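Long-range contacts in metallo-beta-lactamase (Serratia marcescens, PDB 5AXO), which hydrolyses beta-lactam antibiotics, probably carbapenems among them, at a site built around two zinc ions: residues G25-L30 with I210-H215; Y67-H72 with T91-A96; S73-A78 with S116-P121; K109-F114 with G149-G154. One frame throughout, in Å; residues are numbered along the deposited sequence. Where two conformers were deposited one is given.

In the fold
All four contacts converge on the two-zinc active site, occupied here by a ring-opened carbapenem. Contact 1 spans the two beta sheets and brings His-215 to one zinc; contact 3 adds Asp-76 and His-77 to that metal and His-74 to the other, which His-72 of contact 2 and His-150 of contact 4 complete. Water 2 is bound to both zincs. Contacts 3 and 4 have the closest centres, 12 Å apart, and meet where His-74 NE2 lies 2.7 Å from Asp-111 OD2, probably hydrogen-bonded. Contacts 2 and 4 also share a sodium ion. Contacts 1 and 4, with centres 20 Å apart, do not touch, yet both reach the ligand.

Contact 1: G25-L30 with I210-H215. With ZN (zinc ion), chain C; LMP ((2~{S},3~{R},4~{S})-2-[(2~{S},3~{R})-1,3-bis(oxidanyl)-1-oxidanylidene-butan-2-yl]-4-[(3~{S},5~{S})-5-(dimethylcarbamoy l)pyrrolidin-3-yl]sulfanyl-3-methyl-3,4-dihydro-2~{H}-pyrrole-5-carboxylic acid), chain R.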
# COMPACT_ATOMS: atom_id res chain seq x y z
N GLY A 25 -2.14 1.43 12.67
CA GLY A 25 -2.40 2.60 11.85
C GLY A 25 -2.05 2.49 10.38
O GLY A 25 -2.43 3.35 9.61
N ILE A 26 -1.20 1.54 10.02
CA ILE A 26 -0.71 1.45 8.63
C ILE A 26 -0.85 0.01 8.16
O ILE A 26 -0.40 -0.91 8.83
CB ILE A 26 0.75 1.92 8.47
CG1 ILE A 26 0.88 3.35 8.97
CG2 ILE A 26 1.20 1.75 7.01
CD1 ILE A 26 0.29 4.40 8.04
N SER A 27 -1.42 -0.19 6.99
CA SER A 27 -1.57 -1.53 6.41
C SER A 27 -0.24 -2.10 5.97
O SER A 27 0.58 -1.41 5.34
CB SER A 27 -2.52 -1.48 5.24
OG SER A 27 -3.81 -1.11 5.70
N ALA A 28 -0.08 -3.41 6.20
CA ALA A 28 0.87 -4.19 5.45
C ALA A 28 0.23 -5.55 5.28
O ALA A 28 -0.53 -6.00 6.17
CB ALA A 28 2.20 -4.33 6.17
N VAL A 29 0.48 -6.23 4.17
CA VAL A 29 -0.19 -7.48 3.84
C VAL A 29 0.85 -8.52 3.47
O VAL A 29 1.79 -8.22 2.73
CB VAL A 29 -1.20 -7.31 2.68
CG1 VAL A 29 -1.47 -8.64 1.97
CG2 VAL A 29 -2.49 -6.69 3.18
N LEU A 30 0.70 -9.71 4.01
CA LEU A 30 1.47 -10.88 3.58
C LEU A 30 0.59 -11.74 2.70
O LEU A 30 -0.52 -12.17 3.12
CB LEU A 30 1.93 -11.69 4.76
CG LEU A 30 2.98 -12.74 4.44
CD1 LEU A 30 4.34 -12.11 4.19
CD2 LEU A 30 3.07 -13.79 5.51
N ILE A 210 -12.20 -7.00 -2.50
CA ILE A 210 -11.70 -6.65 -1.15
C ILE A 210 -10.66 -5.59 -1.35
O ILE A 210 -9.61 -5.84 -1.97
CB ILE A 210 -11.03 -7.87 -0.47
CG1 ILE A 210 -12.10 -8.96 -0.22
CG2 ILE A 210 -10.30 -7.44 0.81
CD1 ILE A 210 -11.54 -10.30 0.24
N ALA A 211 -10.87 -4.39 -0.78
CA ALA A 211 -9.86 -3.35 -0.84
C ALA A 211 -9.24 -3.17 0.51
O ALA A 211 -9.93 -3.10 1.56
CB ALA A 211 -10.45 -2.05 -1.30
N ILE A 212 -7.91 -3.19 0.53
CA ILE A 212 -7.11 -2.89 1.70
C ILE A 212 -6.39 -1.60 1.39
O ILE A 212 -5.50 -1.58 0.56
CB ILE A 212 -6.10 -4.04 2.00
CG1 ILE A 212 -6.87 -5.35 2.25
CG2 ILE A 212 -5.25 -3.70 3.20
CD1 ILE A 212 -6.15 -6.63 1.91
N ALA A 213 -6.76 -0.51 2.08
CA ALA A 213 -6.19 0.78 1.79
C ALA A 213 -4.91 0.96 2.61
O ALA A 213 -4.82 0.51 3.74
CB ALA A 213 -7.18 1.88 2.13
N ALA A 214 -3.93 1.66 2.06
CA ALA A 214 -2.64 1.86 2.75
C ALA A 214 -2.78 2.42 4.17
O ALA A 214 -2.15 1.96 5.13
CB ALA A 214 -1.75 2.72 1.89
N HIS A 215 -3.71 3.37 4.31
CA HIS A 215 -4.22 3.76 5.63
C HIS A 215 -5.51 2.96 5.80
O HIS A 215 -6.48 3.22 5.12
CB HIS A 215 -4.51 5.28 5.70
CG HIS A 215 -3.27 6.10 5.76
ND1 HIS A 215 -2.61 6.37 6.93
CD2 HIS A 215 -2.49 6.58 4.76
CE1 HIS A 215 -1.47 6.98 6.66
NE2 HIS A 215 -1.37 7.11 5.35
ZN ZN C . 0.39 7.80 4.39
C1 LMP R . -1.50 11.99 5.58
C2 LMP R . -2.20 11.43 4.33
C3 LMP R . -1.44 10.14 4.11
O7A LMP R . -6.44 11.30 8.48
C6A LMP R . -5.69 10.35 8.65
N7A LMP R . -5.16 10.06 9.84
C9A LMP R . -4.50 8.80 10.15
C8A LMP R . -5.26 10.95 10.99
C5A LMP R . -5.34 9.45 7.50
C2A LMP R . -4.07 9.93 6.80
N3A LMP R . -6.42 9.45 6.48
C4A LMP R . -5.79 9.30 5.15
C1A LMP R . -4.32 9.72 5.32
S21 LMP R . -3.99 11.21 4.45
C31 LMP R . -1.74 9.29 2.95
O31 LMP R . -2.81 9.53 2.33
O32 LMP R . -0.94 8.28 2.62
N4 LMP R . -0.50 9.93 4.93
C11 LMP R . -0.93 13.39 5.31
C5 LMP R . -0.47 10.89 6.01
C6 LMP R . 1.00 11.24 6.29
C61 LMP R . 1.82 11.89 5.14
O62 LMP R . 1.41 11.58 3.80
C62 LMP R . 3.31 11.55 5.22
C7 LMP R . 1.03 12.15 7.48
O71 LMP R . 1.95 12.94 7.68
O72 LMP R . 0.10 12.00 8.39
O HOH W 1 -3.70 5.68 9.45
O HOH W 2 1.84 8.94 3.45
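With chi1 at -65°, Ser-27 holds its OG beside its own backbone N, and both atoms grip the end of strand 210-213. OG donates to Ala-213 O at 2.7 Å, while the backbone N of Ser-27 donates to Ala-214 O at 2.9 Å along a nearly straight N-H (166°). Each donor sits somewhat above its carbonyl plane. Two successive carbonyls are thus satisfied by one buried residue just where the strand gives way to the loop carrying the metal ligand. The same choice at His-215 (chi1 -73°) swings its imidazole alongside Ile-26, whose CD1 presses obliquely on CE1 of the ring at 3.4 Å. Farther along, Val-29 CG2 meets Ile-212 CD1 at 3.9 Å, their branches packed together with Phe-172 touching Val-29. The two segments run roughly antiparallel but form no beta ladder: 29-30 belongs to the larger sheet and 210-213 is an outermost strand of the smaller one, so the contact stitches together the two layers of the alpha-beta/beta-alpha sandwich of metallo-beta-lactamases. On the active-site side, NE2 of His-215 binds a zinc ion at 2.1 Å, completing with Asp-76 and His-77 the protein ligands of that metal. The far nitrogen is anchored too: ND1 of His-215 donates to water 1 (2.8 Å), in the plane of the ring, and this water donates on to Gly-25 O. The ring's rotation is thereby fixed at both nitrogens. One ring face carries the pyrrolidine of the ligand, with atom C1A 3.7 Å above its centre.

Contact 2: Y67-H72 with T91-A96; sequences YILSTH and TVLAGA. With NA (sodium ion), chain K; ZN (zinc ion), chain B.
Leu-93 CD1 touches two side chains of the neighbouring strand, 3.8 Å from Tyr-67 CD1 and 3.9 Å from Leu-69 CD2. The two leucines run alongside each other in the same direction, whereas the tyrosine crosses the methyl at a slant; CG beside the backbone N (chi1 -70°) lays the phenol ring along Thr-91, with the carbonyl O of Thr-91 near its edge. On the other face of the sheet Ile-68 and Val-92 stand together, covered by helix 81-88. Between the faces runs a parallel ladder: Ile-68 N donates to Thr-91 O (2.9 Å), Leu-93 N to Ile-68 O (2.9 Å) and Ser-70 N to Leu-93 O (3.0 Å). Past the ladder the chain turns polar. Ser-70 O and Thr-71 O bind a sodium ion together with water 3, which also donates to Ser-70 OG at 2.8 Å, and His-72 NE2 reaches a zinc ion at 2.0 Å. His-72 ND1 is held from behind by Asp-174. Strand 65-69, the helices that follow it and strand 91-95 form a beta-alpha-beta crossover, with the His-x-His-x-Asp-His zinc motif of the metallo-beta-lactamase superfamily beginning at His-72, just beyond the C-terminal end of its first strand.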
# COMPACT_ATOMS: atom_id res chain seq x y z
N TYR A 67 9.63 -11.04 -1.98
CA TYR A 67 9.45 -9.70 -2.53
C TYR A 67 8.79 -8.84 -1.47
O TYR A 67 7.91 -9.31 -0.74
CB TYR A 67 8.60 -9.69 -3.80
CG TYR A 67 9.24 -10.30 -5.02
CD1 TYR A 67 10.30 -9.68 -5.63
CD2 TYR A 67 8.79 -11.48 -5.54
CE1 TYR A 67 10.87 -10.20 -6.77
CE2 TYR A 67 9.43 -12.06 -6.62
CZ TYR A 67 10.42 -11.38 -7.25
OH TYR A 67 11.02 -11.88 -8.41
N ILE A 68 9.17 -7.56 -1.45
CA ILE A 68 8.45 -6.51 -0.72
C ILE A 68 8.00 -5.53 -1.76
O ILE A 68 8.83 -4.91 -2.43
CB ILE A 68 9.31 -5.81 0.31
CG1 ILE A 68 9.83 -6.85 1.33
CG2 ILE A 68 8.55 -4.69 1.02
CD1 ILE A 68 10.96 -6.37 2.18
N LEU A 69 6.71 -5.29 -1.82
CA LEU A 69 6.09 -4.39 -2.78
C LEU A 69 5.78 -3.07 -2.08
O LEU A 69 5.21 -3.07 -0.97
CB LEU A 69 4.80 -4.99 -3.34
CG LEU A 69 4.90 -6.41 -3.87
CD1 LEU A 69 3.56 -6.82 -4.44
CD2 LEU A 69 6.03 -6.62 -4.86
N SER A 70 6.14 -1.95 -2.67
CA SER A 70 5.92 -0.65 -2.06
C SER A 70 4.76 0.06 -2.77
O SER A 70 4.78 0.15 -4.01
CB SER A 70 7.17 0.21 -2.24
OG SER A 70 6.97 1.54 -1.78
N THR A 71 3.77 0.51 -2.03
CA THR A 71 2.83 1.45 -2.56
C THR A 71 3.46 2.79 -2.89
O THR A 71 3.50 3.19 -4.08
CB THR A 71 1.63 1.66 -1.62
OG1 THR A 71 2.09 2.07 -0.35
CG2 THR A 71 0.73 0.44 -1.53
N HIS A 72 3.93 3.51 -1.88
CA HIS A 72 4.70 4.70 -2.16
C HIS A 72 5.65 5.03 -1.03
O HIS A 72 5.62 4.48 0.08
CB HIS A 72 3.73 5.89 -2.43
CG HIS A 72 3.06 6.44 -1.19
ND1 HIS A 72 1.83 6.00 -0.77
CD2 HIS A 72 3.44 7.40 -0.31
CE1 HIS A 72 1.48 6.65 0.33
NE2 HIS A 72 2.43 7.52 0.63
N THR A 91 13.72 -8.85 -2.42
CA THR A 91 13.84 -7.76 -3.39
C THR A 91 12.66 -6.81 -3.25
O THR A 91 11.53 -7.24 -3.04
CB THR A 91 13.89 -8.29 -4.80
OG1 THR A 91 15.05 -9.10 -4.91
CG2 THR A 91 13.97 -7.18 -5.82
N VAL A 92 12.93 -5.52 -3.26
CA VAL A 92 11.92 -4.47 -3.14
C VAL A 92 11.50 -3.95 -4.50
O VAL A 92 12.36 -3.57 -5.28
CB VAL A 92 12.46 -3.30 -2.26
CG1 VAL A 92 11.42 -2.18 -2.13
CG2 VAL A 92 12.89 -3.81 -0.88
N LEU A 93 10.20 -3.97 -4.78
CA LEU A 93 9.69 -3.50 -6.07
C LEU A 93 8.83 -2.28 -5.92
O LEU A 93 8.01 -2.21 -4.99
CB LEU A 93 8.90 -4.61 -6.73
CG LEU A 93 9.64 -5.91 -6.96
CD1 LEU A 93 8.72 -6.91 -7.61
CD2 LEU A 93 10.85 -5.70 -7.85
N ALA A 94 9.00 -1.32 -6.81
CA ALA A 94 8.32 -0.02 -6.71
C ALA A 94 8.17 0.62 -8.06
O ALA A 94 8.85 0.27 -9.01
CB ALA A 94 9.07 0.92 -5.80
N GLY A 95 7.26 1.58 -8.16
CA GLY A 95 7.17 2.40 -9.35
C GLY A 95 8.48 3.10 -9.63
O GLY A 95 9.19 3.50 -8.73
N ALA A 96 8.75 3.27 -10.93
CA ALA A 96 10.05 3.79 -11.36
C ALA A 96 10.45 5.06 -10.63
O ALA A 96 11.60 5.23 -10.27
CB ALA A 96 10.03 4.04 -12.86
NA NA K . 5.74 2.12 -5.75
ZN ZN B . 2.19 9.23 1.70
O HOH W 3 7.18 3.49 -3.81
O HOH W 2 1.84 8.94 3.45

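Contact 3: S73-A78 with S116-P121; sequences SHEDHA and SLSNFP. With ZN (zinc ion), chain C; ZN (zinc ion), chain B; LMP ((2~{S},3~{R},4~{S})-2-[(2~{S},3~{R})-1,3-bis(oxidanyl)-1-oxidanylidene-butan-2-yl]-4-[(3~{S},5~{S})-5-(dimethylcarbamoy l)pyrrolidin-3-yl]sulfanyl-3-methyl-3,4-dihydro-2~{H}-pyrrole-5-carboxylic acid), chain R.
Leu-117 lays a methyl over the imidazole of His-74, a CH-pi contact in which CD2 stands 4.0 Å from the ring centroid and 18° off its normal; CD1 lies nearer the rim, by NE2. His-74 is the second histidine of the His-x-His-x-Asp-His motif, whose last three residues open the short helix 75-78. Its ND1 binds one zinc ion at 2.0 Å and NE2 is hydrogen-bonded to Asp-111, so metal, carboxylate and leucine together restrain the ring. Its carbonyl O, at the N-cap position, accepts from both His-77 N and Ala-78 N. Asp-76 OD2 and His-77 NE2 turn to the second zinc, while Asp-76 OD1 accepts from water 2, which binds both metals.

On the outer side, Phe-120 is folded in against the turn by its chi1 of 58°, with CG between the backbone N and carbonyl carbon. The ring edge meets Ser-73 O, CE1 coming within 3.5 Å, and its other flank packs on Ala-78, CE2 lying 3.9 Å from CB. Glu-75 extends across Ser-118, its carboxylate oxygen OE2 3.4 Å from the serine CB. Direct polar bonds between the segments are replaced here by waters: water 5 joins Glu-75 OE2 to Ser-118 N, and water 6 joins OE1 to Asn-119 O. Leu-117 CD2 also touches the methyl C62 of the ligand, and so borders the pocket that holds the ring-opened ligand, probably the substrate pocket too. At the first turn of the helix, Glu-75 N donates a hydrogen bond to water 4 at 2.8 Å, and that water donates to Ser-118 O, again at 2.8 Å.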
# COMPACT_ATOMS: atom_id res chain seq x y z
N SER A 73 6.54 5.97 -1.35
CA SER A 73 7.79 6.18 -0.64
C SER A 73 7.72 7.32 0.37
O SER A 73 8.45 8.30 0.25
CB SER A 73 8.91 6.43 -1.64
OG SER A 73 8.53 7.43 -2.57
N HIS A 74 6.82 7.17 1.36
CA HIS A 74 6.83 8.05 2.54
C HIS A 74 7.10 7.22 3.80
O HIS A 74 6.86 6.00 3.81
CB HIS A 74 5.50 8.77 2.69
CG HIS A 74 5.24 9.77 1.63
ND1 HIS A 74 3.96 10.15 1.27
CD2 HIS A 74 6.10 10.50 0.88
CE1 HIS A 74 4.05 11.09 0.36
NE2 HIS A 74 5.33 11.33 0.11
N GLU A 75 7.55 7.88 4.87
CA GLU A 75 8.00 7.18 6.04
C GLU A 75 6.95 6.27 6.64
O GLU A 75 7.28 5.27 7.26
CB GLU A 75 8.46 8.18 7.11
CG GLU A 75 7.34 9.02 7.72
CD GLU A 75 7.75 9.98 8.85
OE1 GLU A 75 8.58 9.60 9.69
OE2 GLU A 75 7.23 11.11 8.88
N ASP A 76 5.69 6.66 6.58
CA ASP A 76 4.62 5.89 7.20
C ASP A 76 4.34 4.52 6.53
O ASP A 76 3.98 3.59 7.24
CB ASP A 76 3.34 6.72 7.40
CG ASP A 76 2.82 7.38 6.15
OD1 ASP A 76 3.60 7.79 5.25
OD2 ASP A 76 1.61 7.59 6.20
N HIS A 77 4.56 4.41 5.23
CA HIS A 77 4.38 3.15 4.51
C HIS A 77 5.65 2.41 4.24
O HIS A 77 5.66 1.17 4.11
CB HIS A 77 3.63 3.44 3.21
CG HIS A 77 2.41 4.25 3.41
ND1 HIS A 77 1.22 3.71 3.88
CD2 HIS A 77 2.22 5.60 3.34
CE1 HIS A 77 0.35 4.70 4.08
NE2 HIS A 77 0.93 5.84 3.76
N ALA A 78 6.72 3.15 3.98
CA ALA A 78 7.99 2.65 3.48
C ALA A 78 9.09 2.66 4.54
O ALA A 78 10.19 2.12 4.31
CB ALA A 78 8.46 3.38 2.26
N SER A 116 8.07 19.23 4.24
CA SER A 116 7.34 18.83 5.43
C SER A 116 7.43 17.32 5.71
O SER A 116 6.93 16.83 6.72
CB SER A 116 5.87 19.27 5.32
OG SER A 116 5.17 18.50 4.36
N LEU A 117 8.13 16.58 4.86
CA LEU A 117 8.30 15.13 5.07
C LEU A 117 9.50 14.83 5.93
O LEU A 117 10.53 15.52 5.85
CB LEU A 117 8.46 14.44 3.71
CG LEU A 117 7.18 14.47 2.83
CD1 LEU A 117 7.51 14.10 1.39
CD2 LEU A 117 6.16 13.48 3.35
N SER A 118 9.43 13.73 6.67
CA SER A 118 10.61 13.24 7.39
C SER A 118 11.26 12.11 6.61
O SER A 118 10.57 11.23 6.07
CB SER A 118 10.23 12.75 8.77
OG SER A 118 9.81 13.86 9.57
N ASN A 119 12.59 12.12 6.58
CA ASN A 119 13.35 11.09 5.92
C ASN A 119 13.22 9.77 6.64
O ASN A 119 12.83 9.73 7.81
CB ASN A 119 14.85 11.44 5.85
CG ASN A 119 15.15 12.67 5.03
OD1 ASN A 119 14.35 13.18 4.31
ND2 ASN A 119 16.37 13.12 5.16
N PHE A 120 13.47 8.68 5.94
CA PHE A 120 13.37 7.36 6.54
C PHE A 120 14.57 6.50 6.04
O PHE A 120 15.36 6.95 5.20
CB PHE A 120 12.01 6.72 6.22
CG PHE A 120 11.75 6.58 4.74
CD1 PHE A 120 11.10 7.59 4.04
CD2 PHE A 120 12.08 5.42 4.05
CE1 PHE A 120 10.84 7.47 2.70
CE2 PHE A 120 11.85 5.32 2.71
CZ PHE A 120 11.19 6.33 2.02
N PRO A 121 14.75 5.28 6.59
CA PRO A 121 15.97 4.55 6.24
C PRO A 121 15.93 4.11 4.77
O PRO A 121 14.94 3.52 4.32
CB PRO A 121 15.95 3.36 7.20
CG PRO A 121 15.16 3.83 8.37
CD PRO A 121 14.10 4.71 7.79
ZN ZN C . 0.39 7.80 4.39
ZN ZN B . 2.19 9.23 1.70
C1 LMP R . -1.50 11.99 5.58
C2 LMP R . -2.20 11.43 4.33
C3 LMP R . -1.44 10.14 4.11
O7A LMP R . -6.44 11.30 8.48
C6A LMP R . -5.69 10.35 8.65
N7A LMP R . -5.16 10.06 9.84
C9A LMP R . -4.50 8.80 10.15
C8A LMP R . -5.26 10.95 10.99
C5A LMP R . -5.34 9.45 7.50
C2A LMP R . -4.07 9.93 6.80
N3A LMP R . -6.42 9.45 6.48
C4A LMP R . -5.79 9.30 5.15
C1A LMP R . -4.32 9.72 5.32
S21 LMP R . -3.99 11.21 4.45
C31 LMP R . -1.74 9.29 2.95
O31 LMP R . -2.81 9.53 2.33
O32 LMP R . -0.94 8.28 2.62
N4 LMP R . -0.50 9.93 4.93
C11 LMP R . -0.93 13.39 5.31
C5 LMP R . -0.47 10.89 6.01
C6 LMP R . 1.00 11.24 6.29
C61 LMP R . 1.82 11.89 5.14
O62 LMP R . 1.41 11.58 3.80
C62 LMP R . 3.31 11.55 5.22
C7 LMP R . 1.03 12.15 7.48
O71 LMP R . 1.95 12.94 7.68
O72 LMP R . 0.10 12.00 8.39
O HOH W 4 8.26 10.61 4.68
O HOH W 5 6.87 12.33 6.59
O HOH W 6 11.05 9.16 9.90
O HOH W 2 1.84 8.94 3.45
O HOH W 7 12.86 1.81 4.27

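Contact 4: K109-F114 with G149-G154. With ZN (zinc ion), chain B; NA (sodium ion), chain K; LMP ((2~{S},3~{R},4~{S})-2-[(2~{S},3~{R})-1,3-bis(oxidanyl)-1-oxidanylidene-butan-2-yl]-4-[(3~{S},5~{S})-5-(dimethylcarbamoy l)pyrrolidin-3-yl]sulfanyl-3-methyl-3,4-dihydro-2~{H}-pyrrole-5-carboxylic acid), chain R.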
# COMPACT_ATOMS: atom_id res chain seq x y z
N LYS A 109 11.85 17.07 -4.58
CA LYS A 109 11.12 18.31 -4.63
C LYS A 109 9.85 18.22 -5.45
O LYS A 109 8.95 19.02 -5.27
CB LYS A 109 12.03 19.44 -5.15
CG LYS A 109 12.56 19.25 -6.58
CD LYS A 109 13.49 20.40 -6.95
CE LYS A 109 14.28 20.05 -8.19
NZ LYS A 109 13.41 19.80 -9.36
N SER A 110 9.69 17.22 -6.31
CA SER A 110 8.46 17.07 -7.03
C SER A 110 7.29 16.62 -6.13
O SER A 110 6.13 16.70 -6.53
CB SER A 110 8.63 16.08 -8.17
OG SER A 110 9.29 14.93 -7.69
N ASP A 111 7.60 16.05 -4.96
CA ASP A 111 6.55 15.66 -4.01
C ASP A 111 5.84 16.87 -3.44
O ASP A 111 6.46 17.75 -2.87
CB ASP A 111 7.21 14.85 -2.89
CG ASP A 111 6.18 14.07 -2.05
OD1 ASP A 111 5.25 14.68 -1.53
OD2 ASP A 111 6.36 12.85 -1.88
N PRO A 112 4.49 16.91 -3.51
CA PRO A 112 3.75 18.06 -2.96
C PRO A 112 4.04 18.31 -1.51
O PRO A 112 3.92 19.44 -1.06
CB PRO A 112 2.29 17.66 -3.15
CG PRO A 112 2.31 16.73 -4.29
CD PRO A 112 3.61 15.98 -4.21
N GLN A 113 4.43 17.27 -0.75
CA GLN A 113 4.74 17.46 0.65
C GLN A 113 6.22 17.84 0.92
O GLN A 113 6.58 17.98 2.07
CB GLN A 113 4.35 16.22 1.45
CG GLN A 113 2.85 15.99 1.49
CD GLN A 113 2.47 14.85 2.40
OE1 GLN A 113 2.44 15.00 3.63
NE2 GLN A 113 2.24 13.68 1.84
N PHE A 114 7.03 18.00 -0.11
CA PHE A 114 8.45 18.37 0.05
C PHE A 114 8.56 19.63 0.88
O PHE A 114 7.93 20.66 0.57
CB PHE A 114 9.12 18.55 -1.31
CG PHE A 114 10.59 18.85 -1.23
CD1 PHE A 114 11.51 17.82 -1.03
CD2 PHE A 114 11.06 20.14 -1.36
CE1 PHE A 114 12.87 18.10 -0.95
CE2 PHE A 114 12.42 20.42 -1.31
CZ PHE A 114 13.32 19.40 -1.11
N GLY A 149 0.33 10.52 -8.10
CA GLY A 149 -0.36 11.76 -7.73
C GLY A 149 0.03 12.19 -6.35
O GLY A 149 0.58 13.26 -6.15
N HIS A 150 -0.14 11.27 -5.38
CA HIS A 150 0.35 11.48 -4.04
C HIS A 150 1.91 11.36 -4.05
O HIS A 150 2.58 12.09 -3.32
CB HIS A 150 -0.33 10.45 -3.09
CG HIS A 150 0.09 10.54 -1.65
ND1 HIS A 150 -0.46 11.43 -0.74
CD2 HIS A 150 0.94 9.77 -0.93
CE1 HIS A 150 -0.02 11.15 0.46
NE2 HIS A 150 0.95 10.25 0.36
N THR A 151 2.43 10.48 -4.90
CA THR A 151 3.85 10.46 -5.26
C THR A 151 3.88 10.09 -6.75
O THR A 151 2.95 9.47 -7.28
CB THR A 151 4.65 9.40 -4.49
OG1 THR A 151 4.22 8.09 -4.85
CG2 THR A 151 4.64 9.65 -3.00
N GLU A 152 5.01 10.36 -7.41
CA GLU A 152 5.08 10.06 -8.83
C GLU A 152 5.12 8.56 -9.10
O GLU A 152 4.59 8.08 -10.12
CB GLU A 152 6.32 10.69 -9.45
CG GLU A 152 6.33 10.69 -10.97
CD GLU A 152 7.43 11.56 -11.54
OE1 GLU A 152 8.14 12.22 -10.75
OE2 GLU A 152 7.59 11.54 -12.80
N GLY A 153 5.74 7.78 -8.18
CA GLY A 153 5.92 6.35 -8.41
C GLY A 153 4.91 5.49 -7.68
O GLY A 153 5.14 4.28 -7.55
N GLY A 154 3.75 6.03 -7.32
CA GLY A 154 2.77 5.25 -6.52
C GLY A 154 2.25 4.07 -7.30
O GLY A 154 1.97 4.21 -8.50
ZN ZN B . 2.19 9.23 1.70
NA NA K . 5.74 2.12 -5.75
C1 LMP R . -1.50 11.99 5.58
C2 LMP R . -2.20 11.43 4.33
C3 LMP R . -1.44 10.14 4.11
O7A LMP R . -6.44 11.30 8.48
C6A LMP R . -5.69 10.35 8.65
N7A LMP R . -5.16 10.06 9.84
C9A LMP R . -4.50 8.80 10.15
C8A LMP R . -5.26 10.95 10.99
C5A LMP R . -5.34 9.45 7.50
C2A LMP R . -4.07 9.93 6.80
N3A LMP R . -6.42 9.45 6.48
C4A LMP R . -5.79 9.30 5.15
C1A LMP R . -4.32 9.72 5.32
S21 LMP R . -3.99 11.21 4.45
C31 LMP R . -1.74 9.29 2.95
O31 LMP R . -2.81 9.53 2.33
O32 LMP R . -0.94 8.28 2.62
N4 LMP R . -0.50 9.93 4.93
C11 LMP R . -0.93 13.39 5.31
C5 LMP R . -0.47 10.89 6.01
C6 LMP R . 1.00 11.24 6.29
C61 LMP R . 1.82 11.89 5.14
O62 LMP R . 1.41 11.58 3.80
C62 LMP R . 3.31 11.55 5.22
C7 LMP R . 1.03 12.15 7.48
O71 LMP R . 1.95 12.94 7.68
O72 LMP R . 0.10 12.00 8.39
O HOH W 8 2.72 13.67 -1.12
O HOH W 2 1.84 8.94 3.45
O HOH W 3 7.18 3.49 -3.81
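His-150 and Gln-113 meet with imidazole and amide planes 59° apart, NE2 of the glutamine lying 3.7 Å from CE1 of the ring. Over one face of that ring sits water 8, 3.9 Å above its centre; in the ring plane, at the edge, lies hydroxyl O62 of the ligand. Two type I turns meet here beside the zinc site: Asp-111 to Phe-114, and Thr-151 to Gly-154, which follows directly on the metal ligand His-150. The amide of Gln-113 is pinned through both N-H bonds. NE2 of Gln-113 donates to ligand O62 at 3.0 Å, almost straight (167°), and with its other N-H to water 8. That water donates in turn to His-150 O (2.7 Å) and Asp-111 OD1 (2.8 Å), joining the segments in place of a direct hydrogen bond. OD1 also accepts from Gln-113 N at 2.8 Å through its anti lone pair, an Asx turn that ties the loop's backbone to the carboxylate. The other oxygen, OD2, is taken by His-74, a ligand of the same zinc, while His-150 ND1 is held by Thr-177. On the turn after His-150, Gly-153 O binds a sodium ion. Thr-151 lies alongside Asp-111, its methyl CG2 3.8 Å from OD2.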